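Side-chain contacts in agmatine N-acetyltransferase (Drosophila melanogaster, PDB 7CIW), which transfers the acetyl group of acetyl-CoA to the primary amine of agmatine and probably acylates arylalkylamines such as dopamine and serotonin as well: residues P35-T40 against G97-S102; H29-E34 against A47-F52. The protein carries 1 engineered substitution. One frame throughout, in Å; residues are numbered along the deposited sequence.

Contact 1. Residues P35-T40 against G97-S102; sequences PLTAGT and GGKWGS. With G0R (N-(4-carbamimidamidobutyl)ethanamide), chain C.
Lys99 NZ is gripped by two groups of residues 35-40 at once. It gives one hydrogen bond to the backbone O of Thr37, with NZ to O at 2.7 Å, arriving in the carbonyl plane on a lone pair at a C=O...N angle of 132°. The other runs from NZ to Thr40 OG1 at 2.8 Å, and outside the two segments Pro42 O accepts from the same ammonium group, so this buried amine is well satisfied. The lysine chain runs straight as far as CE and turns only at its last torsion (chi4 67°), which swings NZ in among these oxygens. Thr40 OG1 works as a relay: while accepting from Lys99, it donates to Leu36 O at 2.8 Å, and this ties the chain just past the short helix 35-38 back onto that helix. In this GNAT-fold enzyme the contact joins helix 35-38 to the first turn of helix 99-114, whose backbone N atoms at Lys99 and, weakly, Trp100 are held by the carboxylate of Glu46. Apolar contacts accompany the polar ones. The methyl CG2 of Thr37 lies 3.6 Å from Lys99 CE, the two side chains crossing at about a right angle. Thr40 CG2 lies loosely beside Ser102 CB. The two segments also border the bound acetylagmatine. Thr37 OG1 is hydrogen-bonded to Glu34 OE1 and accepts a weak bond from the guanidine N12 at 3.2 Å; Leu36 CD1 packs against C7 of the ligand's butyl chain, and Trp100 CZ3 comes within 3.3 Å of N11.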
loop_
_atom_site.group_PDB
_atom_site.type_symbol
_atom_site.label_atom_id
_atom_site.label_comp_id
_atom_site.label_asym_id
_atom_site.label_seq_id
_atom_site.Cartn_x
_atom_site.Cartn_y
_atom_site.Cartn_z
ATOM N N PRO A 35 -8.569 3.519 -4.433
ATOM C CA PRO A 35 -9.824 2.876 -4.878
ATOM C C PRO A 35 -10.574 2.071 -3.818
ATOM O O PRO A 35 -11.806 2.149 -3.798
ATOM C CB PRO A 35 -9.353 2.000 -6.047
ATOM C CG PRO A 35 -8.232 2.800 -6.648
ATOM C CD PRO A 35 -7.502 3.390 -5.449
ATOM N N LEU A 36 -9.915 1.286 -2.953
ATOM C CA LEU A 36 -10.701 0.560 -1.941
ATOM C C LEU A 36 -11.363 1.519 -0.962
ATOM O O LEU A 36 -12.516 1.310 -0.566
ATOM C CB LEU A 36 -9.845 -0.431 -1.167
ATOM C CG LEU A 36 -9.036 -1.432 -1.975
ATOM C CD1 LEU A 36 -8.462 -2.498 -1.028
ATOM C CD2 LEU A 36 -9.911 -2.050 -3.058
ATOM N N THR A 37 -10.639 2.556 -0.546
ATOM C CA THR A 37 -11.196 3.545 0.367
ATOM C C THR A 37 -12.302 4.352 -0.300
ATOM O O THR A 37 -13.337 4.624 0.320
ATOM C CB THR A 37 -10.077 4.457 0.872
ATOM O OG1 THR A 37 -8.926 3.661 1.174
ATOM C CG2 THR A 37 -10.504 5.206 2.135
ATOM N N ALA A 38 -12.105 4.743 -1.561
ATOM C CA ALA A 38 -13.126 5.503 -2.270
ATOM C C ALA A 38 -14.319 4.638 -2.636
ATOM O O ALA A 38 -15.414 5.169 -2.856
ATOM C CB ALA A 38 -12.540 6.134 -3.533
ATOM N N GLY A 39 -14.134 3.329 -2.693
ATOM C CA GLY A 39 -15.177 2.397 -3.074
ATOM C C GLY A 39 -15.952 1.792 -1.926
ATOM O O GLY A 39 -16.760 0.885 -2.145
ATOM N N THR A 40 -15.725 2.266 -0.702
ATOM C CA THR A 40 -16.444 1.831 0.483
ATOM C C THR A 40 -16.924 3.074 1.221
ATOM O O THR A 40 -16.584 4.202 0.858
ATOM C CB THR A 40 -15.555 0.962 1.386
ATOM O OG1 THR A 40 -14.286 1.605 1.556
ATOM C CG2 THR A 40 -15.329 -0.410 0.765
ATOM N N GLY A 97 -17.801 -6.268 9.085
ATOM C CA GLY A 97 -18.968 -5.460 9.386
ATOM C C GLY A 97 -18.778 -3.972 9.206
ATOM O O GLY A 97 -19.773 -3.236 9.180
ATOM N N GLY A 98 -17.538 -3.499 9.084
ATOM C CA GLY A 98 -17.261 -2.095 8.902
ATOM C C GLY A 98 -16.486 -1.845 7.620
ATOM O O GLY A 98 -16.204 -2.761 6.840
ATOM N N LYS A 99 -16.162 -0.566 7.415
ATOM C CA LYS A 99 -15.382 -0.160 6.248
ATOM C C LYS A 99 -14.047 -0.894 6.196
ATOM O O LYS A 99 -13.646 -1.412 5.145
ATOM C CB LYS A 99 -15.169 1.355 6.281
ATOM C CG LYS A 99 -14.413 1.915 5.086
ATOM C CD LYS A 99 -14.083 3.385 5.300
ATOM C CE LYS A 99 -13.296 3.980 4.138
ATOM N NZ LYS A 99 -14.131 4.049 2.888
ATOM N N TRP A 100 -13.333 -0.933 7.323
ATOM C CA TRP A 100 -12.061 -1.643 7.375
ATOM C C TRP A 100 -12.258 -3.133 7.127
ATOM O O TRP A 100 -11.451 -3.764 6.435
ATOM C CB TRP A 100 -11.395 -1.383 8.728
ATOM C CG TRP A 100 -10.030 -1.969 8.969
ATOM C CD1 TRP A 100 -9.614 -2.597 10.103
ATOM C CD2 TRP A 100 -8.894 -1.942 8.091
ATOM N NE1 TRP A 100 -8.298 -2.970 9.994
ATOM C CE2 TRP A 100 -7.830 -2.580 8.767
ATOM C CE3 TRP A 100 -8.668 -1.441 6.808
ATOM C CZ2 TRP A 100 -6.573 -2.747 8.194
ATOM C CZ3 TRP A 100 -7.428 -1.604 6.249
ATOM C CH2 TRP A 100 -6.387 -2.247 6.938
ATOM N N GLY A 101 -13.340 -3.706 7.664
ATOM C CA GLY A 101 -13.613 -5.115 7.428
ATOM C C GLY A 101 -13.813 -5.443 5.959
ATOM O O GLY A 101 -13.346 -6.477 5.480
ATOM N N SER A 102 -14.517 -4.569 5.227
ATOM C CA SER A 102 -14.700 -4.768 3.791
ATOM C C SER A 102 -13.373 -4.656 3.044
ATOM O O SER A 102 -13.074 -5.467 2.155
ATOM C CB SER A 102 -15.701 -3.749 3.244
ATOM O OG SER A 102 -16.999 -3.979 3.753
HETATM C C10 G0R C . -6.188 0.831 3.284
HETATM N N12 G0R C . -7.438 1.540 3.044
HETATM C C1 G0R C . 0.127 0.682 -2.396
HETATM C C2 G0R C . -1.339 0.902 -2.029
HETATM C C5 G0R C . -3.650 -0.065 -1.689
HETATM C C6 G0R C . -3.933 -0.582 -0.276
HETATM C C7 G0R C . -5.430 -0.620 0.052
HETATM C C8 G0R C . -5.944 0.500 0.965
HETATM N N4 G0R C . -2.247 -0.227 -2.034
HETATM N N9 G0R C . -5.512 0.355 2.338
HETATM N N11 G0R C . -5.699 0.668 4.630
HETATM O O3 G0R C . -1.723 1.985 -1.730
#

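Contact 2. Residues H29-E34 against A47-F52; sequences HYYPEE and AADKEF. With G0R (N-(4-carbamimidamidobutyl)ethanamide), chain C; COA (coenzyme A), chain B.
The Tyr31 ring carries Tyr30 CD2 over one face, 4.0 Å above its plane and offset toward the rim, while Asp49 OD1 and the guanidine N12 of acetylagmatine lie at its edge. The Tyr30 ring has Glu34 CB over one face and the ligand's acetyl oxygen O3 in plane at its edge, where Tyr30 OH donates a 2.7 Å hydrogen bond to O3. Across the contact, Tyr31 OH donates to Asp49 OD1 at 2.9 Å. The ring and carboxylate planes stand 78° apart, and the hydroxyl meets OD1 from above the carboxylate, 58° out of its plane. With CG anti to the backbone N (chi1 -175°), Asp49 reaches out from helix 47-54 to the guanidine group: OD1 accepts from N11 at 2.5 Å, an unusually short distance whose exact value is doubtful, and OD2 from N12 at 3.1 Å. The Tyr31 bond should help hold the carboxylate in place. Lys50 lays its CA and side-chain CG beside Tyr31 OH, its amine leading away. Glu34 OE1 lies 3.2 Å from ligand C8, and Glu33 CB touches C7P of coenzyme A. Tyr30, Tyr31, Glu34 and Asp49 form part of the amine site of this GNAT acetyltransferase, here holding the product, with a carboxylate for the guanidine end and a tyrosine hydroxyl for the acetyl end.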
loop_
_atom_site.group_PDB
_atom_site.type_symbol
_atom_site.label_atom_id
_atom_site.label_comp_id
_atom_site.label_asym_id
_atom_site.label_seq_id
_atom_site.Cartn_x
_atom_site.Cartn_y
_atom_site.Cartn_z
ATOM N N HIS A 29 -4.583 13.236 0.738
ATOM C CA HIS A 29 -4.195 12.977 -0.639
ATOM C C HIS A 29 -4.017 11.507 -0.984
ATOM O O HIS A 29 -3.751 11.193 -2.149
ATOM C CB HIS A 29 -2.898 13.730 -0.971
ATOM C CG HIS A 29 -3.040 15.216 -0.891
ATOM N ND1 HIS A 29 -4.026 15.903 -1.566
ATOM C CD2 HIS A 29 -2.341 16.144 -0.196
ATOM C CE1 HIS A 29 -3.921 17.194 -1.298
ATOM N NE2 HIS A 29 -2.906 17.366 -0.471
ATOM N N TYR A 30 -4.140 10.605 -0.019
ATOM C CA TYR A 30 -4.095 9.178 -0.296
ATOM C C TYR A 30 -5.480 8.561 -0.175
ATOM O O TYR A 30 -6.041 8.081 -1.163
ATOM C CB TYR A 30 -3.122 8.477 0.661
ATOM C CG TYR A 30 -3.174 6.971 0.569
ATOM C CD1 TYR A 30 -2.623 6.301 -0.525
ATOM C CD2 TYR A 30 -3.770 6.213 1.576
ATOM C CE1 TYR A 30 -2.673 4.922 -0.618
ATOM C CE2 TYR A 30 -3.823 4.827 1.488
ATOM C CZ TYR A 30 -3.272 4.193 0.389
ATOM O OH TYR A 30 -3.321 2.821 0.307
ATOM N N TYR A 31 -6.049 8.599 1.022
ATOM C CA TYR A 31 -7.322 7.928 1.271
ATOM C C TYR A 31 -8.482 8.403 0.398
ATOM O O TYR A 31 -9.283 7.552 -0.017
ATOM C CB TYR A 31 -7.679 8.096 2.744
ATOM C CG TYR A 31 -7.017 7.144 3.713
ATOM C CD1 TYR A 31 -7.273 5.772 3.674
ATOM C CD2 TYR A 31 -6.182 7.627 4.715
ATOM C CE1 TYR A 31 -6.702 4.908 4.602
ATOM C CE2 TYR A 31 -5.609 6.771 5.653
ATOM C CZ TYR A 31 -5.881 5.416 5.596
ATOM O OH TYR A 31 -5.327 4.571 6.524
ATOM N N PRO A 32 -8.666 9.696 0.109
ATOM C CA PRO A 32 -9.849 10.092 -0.680
ATOM C C PRO A 32 -9.879 9.516 -2.085
ATOM O O PRO A 32 -10.974 9.334 -2.632
ATOM C CB PRO A 32 -9.764 11.628 -0.702
ATOM C CG PRO A 32 -8.977 11.961 0.534
ATOM C CD PRO A 32 -7.946 10.879 0.623
ATOM N N GLU A 33 -8.724 9.186 -2.671
ATOM C CA GLU A 33 -8.653 8.682 -4.040
ATOM C C GLU A 33 -8.215 7.227 -4.144
ATOM O O GLU A 33 -8.346 6.638 -5.225
ATOM C CB GLU A 33 -7.700 9.549 -4.872
ATOM C CG GLU A 33 -8.069 11.019 -4.888
ATOM C CD GLU A 33 -6.958 11.884 -5.437
ATOM O OE1 GLU A 33 -6.717 11.819 -6.663
ATOM O OE2 GLU A 33 -6.322 12.615 -4.642
ATOM N N GLU A 34 -7.716 6.631 -3.073
ATOM C CA GLU A 34 -7.352 5.222 -3.125
ATOM C C GLU A 34 -8.598 4.387 -3.419
ATOM O O GLU A 34 -9.620 4.547 -2.734
ATOM C CB GLU A 34 -6.706 4.796 -1.812
ATOM C CG GLU A 34 -6.043 3.432 -1.885
ATOM C CD GLU A 34 -7.049 2.325 -1.730
ATOM O OE1 GLU A 34 -7.868 2.410 -0.794
ATOM O OE2 GLU A 34 -7.043 1.383 -2.556
ATOM N N ALA A 47 -10.676 3.972 12.410
ATOM C CA ALA A 47 -9.491 4.076 13.254
ATOM C C ALA A 47 -8.552 2.895 13.049
ATOM O O ALA A 47 -7.329 3.070 12.986
ATOM C CB ALA A 47 -9.897 4.178 14.727
ATOM N N ALA A 48 -9.101 1.683 12.943
ATOM C CA ALA A 48 -8.254 0.505 12.815
ATOM C C ALA A 48 -7.472 0.515 11.506
ATOM O O ALA A 48 -6.332 0.032 11.455
ATOM C CB ALA A 48 -9.106 -0.758 12.922
ATOM N N ASP A 49 -8.078 1.055 10.450
ATOM C CA ASP A 49 -7.407 1.222 9.162
ATOM C C ASP A 49 -6.189 2.125 9.303
ATOM O O ASP A 49 -5.057 1.738 8.973
ATOM C CB ASP A 49 -8.426 1.795 8.168
ATOM C CG ASP A 49 -7.907 1.911 6.732
ATOM O OD1 ASP A 49 -6.682 2.010 6.501
ATOM O OD2 ASP A 49 -8.769 1.948 5.823
ATOM N N LYS A 50 -6.408 3.337 9.818
ATOM C CA LYS A 50 -5.312 4.271 10.058
ATOM C C LYS A 50 -4.264 3.674 10.987
ATOM O O LYS A 50 -3.059 3.821 10.758
ATOM C CB LYS A 50 -5.869 5.566 10.657
ATOM C CG LYS A 50 -6.927 6.227 9.772
ATOM C CD LYS A 50 -7.429 7.563 10.329
ATOM C CE LYS A 50 -8.331 7.360 11.531
ATOM N NZ LYS A 50 -8.888 8.665 12.033
ATOM N N GLU A 51 -4.710 3.010 12.054
ATOM C CA GLU A 51 -3.774 2.443 13.017
ATOM C C GLU A 51 -2.898 1.373 12.379
ATOM O O GLU A 51 -1.704 1.273 12.693
ATOM C CB GLU A 51 -4.546 1.873 14.207
ATOM C CG GLU A 51 -5.060 2.943 15.154
ATOM C CD GLU A 51 -5.809 2.363 16.337
ATOM O OE1 GLU A 51 -5.480 1.228 16.751
ATOM O OE2 GLU A 51 -6.726 3.045 16.849
ATOM N N PHE A 52 -3.461 0.566 11.480
ATOM C CA PHE A 52 -2.644 -0.453 10.834
ATOM C C PHE A 52 -1.542 0.177 9.995
ATOM O O PHE A 52 -0.388 -0.265 10.038
ATOM C CB PHE A 52 -3.479 -1.370 9.955
ATOM C CG PHE A 52 -2.627 -2.213 9.056
ATOM C CD1 PHE A 52 -1.764 -3.153 9.604
ATOM C CD2 PHE A 52 -2.603 -2.006 7.691
ATOM C CE1 PHE A 52 -0.939 -3.919 8.803
ATOM C CE2 PHE A 52 -1.770 -2.774 6.879
ATOM C CZ PHE A 52 -0.937 -3.729 7.447
HETATM C C10 G0R C . -6.188 0.831 3.284
HETATM N N12 G0R C . -7.438 1.540 3.044
HETATM C C1 G0R C . 0.127 0.682 -2.396
HETATM C C2 G0R C . -1.339 0.902 -2.029
HETATM C C5 G0R C . -3.650 -0.065 -1.689
HETATM C C6 G0R C . -3.933 -0.582 -0.276
HETATM C C7 G0R C . -5.430 -0.620 0.052
HETATM C C8 G0R C . -5.944 0.500 0.965
HETATM N N4 G0R C . -2.247 -0.227 -2.034
HETATM N N9 G0R C . -5.512 0.355 2.338
HETATM N N11 G0R C . -5.699 0.668 4.630
HETATM O O3 G0R C . -1.723 1.985 -1.730
HETATM N N1A COA B . -5.029 10.593 -11.695
HETATM C C2A COA B . -4.830 10.977 -12.986
HETATM N N3A COA B . -3.582 10.885 -13.557
HETATM C C4A COA B . -2.545 10.416 -12.845
HETATM C C5A COA B . -2.744 10.044 -11.571
HETATM C C6A COA B . -4.000 10.133 -11.006
HETATM N N6A COA B . -4.694 9.851 -9.683
HETATM N N7A COA B . -1.573 9.605 -11.045
HETATM C C8A COA B . -0.630 9.707 -11.992
HETATM N N9A COA B . -1.228 10.192 -13.090
HETATM C C1B COA B . -0.799 10.544 -14.312
HETATM C C2B COA B . 0.263 11.652 -14.105
HETATM O O2B COA B . -0.350 12.991 -13.946
HETATM C C3B COA B . 1.105 11.542 -15.152
HETATM O O3B COA B . 0.573 12.025 -16.415
HETATM P P3B COA B . 0.815 13.567 -16.989
HETATM O O7A COA B . 2.151 14.104 -16.512
HETATM O O8A COA B . 0.688 13.573 -18.516
HETATM O O9A COA B . -0.316 14.394 -16.394
HETATM C C4B COA B . 1.198 9.930 -15.403
HETATM O O4B COA B . 0.068 9.403 -14.949
HETATM C C5B COA B . 2.416 9.325 -14.750
HETATM O O5B COA B . 2.537 9.895 -13.453
HETATM P P1A COA B . 3.430 9.129 -12.258
HETATM O O1A COA B . 3.750 7.668 -12.584
HETATM O O2A COA B . 4.670 9.958 -11.957
HETATM O O3A COA B . 2.418 9.115 -10.968
HETATM P P2A COA B . 2.758 9.596 -9.435
HETATM O O4A COA B . 2.957 11.082 -9.389
HETATM O O5A COA B . 3.935 8.808 -8.906
HETATM O O6A COA B . 1.350 9.195 -8.685
HETATM C CBP COA B . 0.088 7.677 -7.473
HETATM C CCP COA B . 0.941 7.867 -8.701
HETATM C CDP COA B . 1.035 7.745 -6.227
HETATM C CEP COA B . -0.609 6.310 -7.523
HETATM C CAP COA B . -0.976 8.772 -7.462
HETATM O OAP COA B . -1.861 8.550 -8.533
HETATM C C9P COA B . -1.812 8.823 -6.167
HETATM O O9P COA B . -1.401 9.296 -5.152
HETATM N N8P COA B . -3.165 8.306 -6.214
HETATM C C7P COA B . -4.061 8.369 -5.045
HETATM C C6P COA B . -3.785 7.266 -3.935
HETATM C C5P COA B . -3.694 5.944 -4.656
HETATM O O5P COA B . -4.571 5.545 -5.377
HETATM N N4P COA B . -2.447 5.165 -4.409
HETATM C C3P COA B . -2.138 3.893 -5.044
HETATM C C2P COA B . -3.063 2.758 -4.604
HETATM S S1P COA B . -2.248 1.330 -5.383
#

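How the contacts relate
Both contacts are buried and lie on the same side of the chain's centre, their segments alternating along the sequence and their centres 10 Å apart. Acetylagmatine touches both. Contact 2, nearer the middle of the chain, grips the ligand's guanidine and acetyl ends and reaches coenzyme A, whereas contact 1 is mainly a lysine bound to backbone and hydroxyl oxygens between helices 35-38 and 99-114, with only a weak bond to the guanidine. They meet directly: Trp100 packs on Ala48 and Asp49, and Thr37 CB lies 3.3 Å from Tyr31 O. Glu34, at the N-cap of helix 35-38, belongs to contact 2 but its carboxylate also bonds to the backbone N of Leu36 in contact 1.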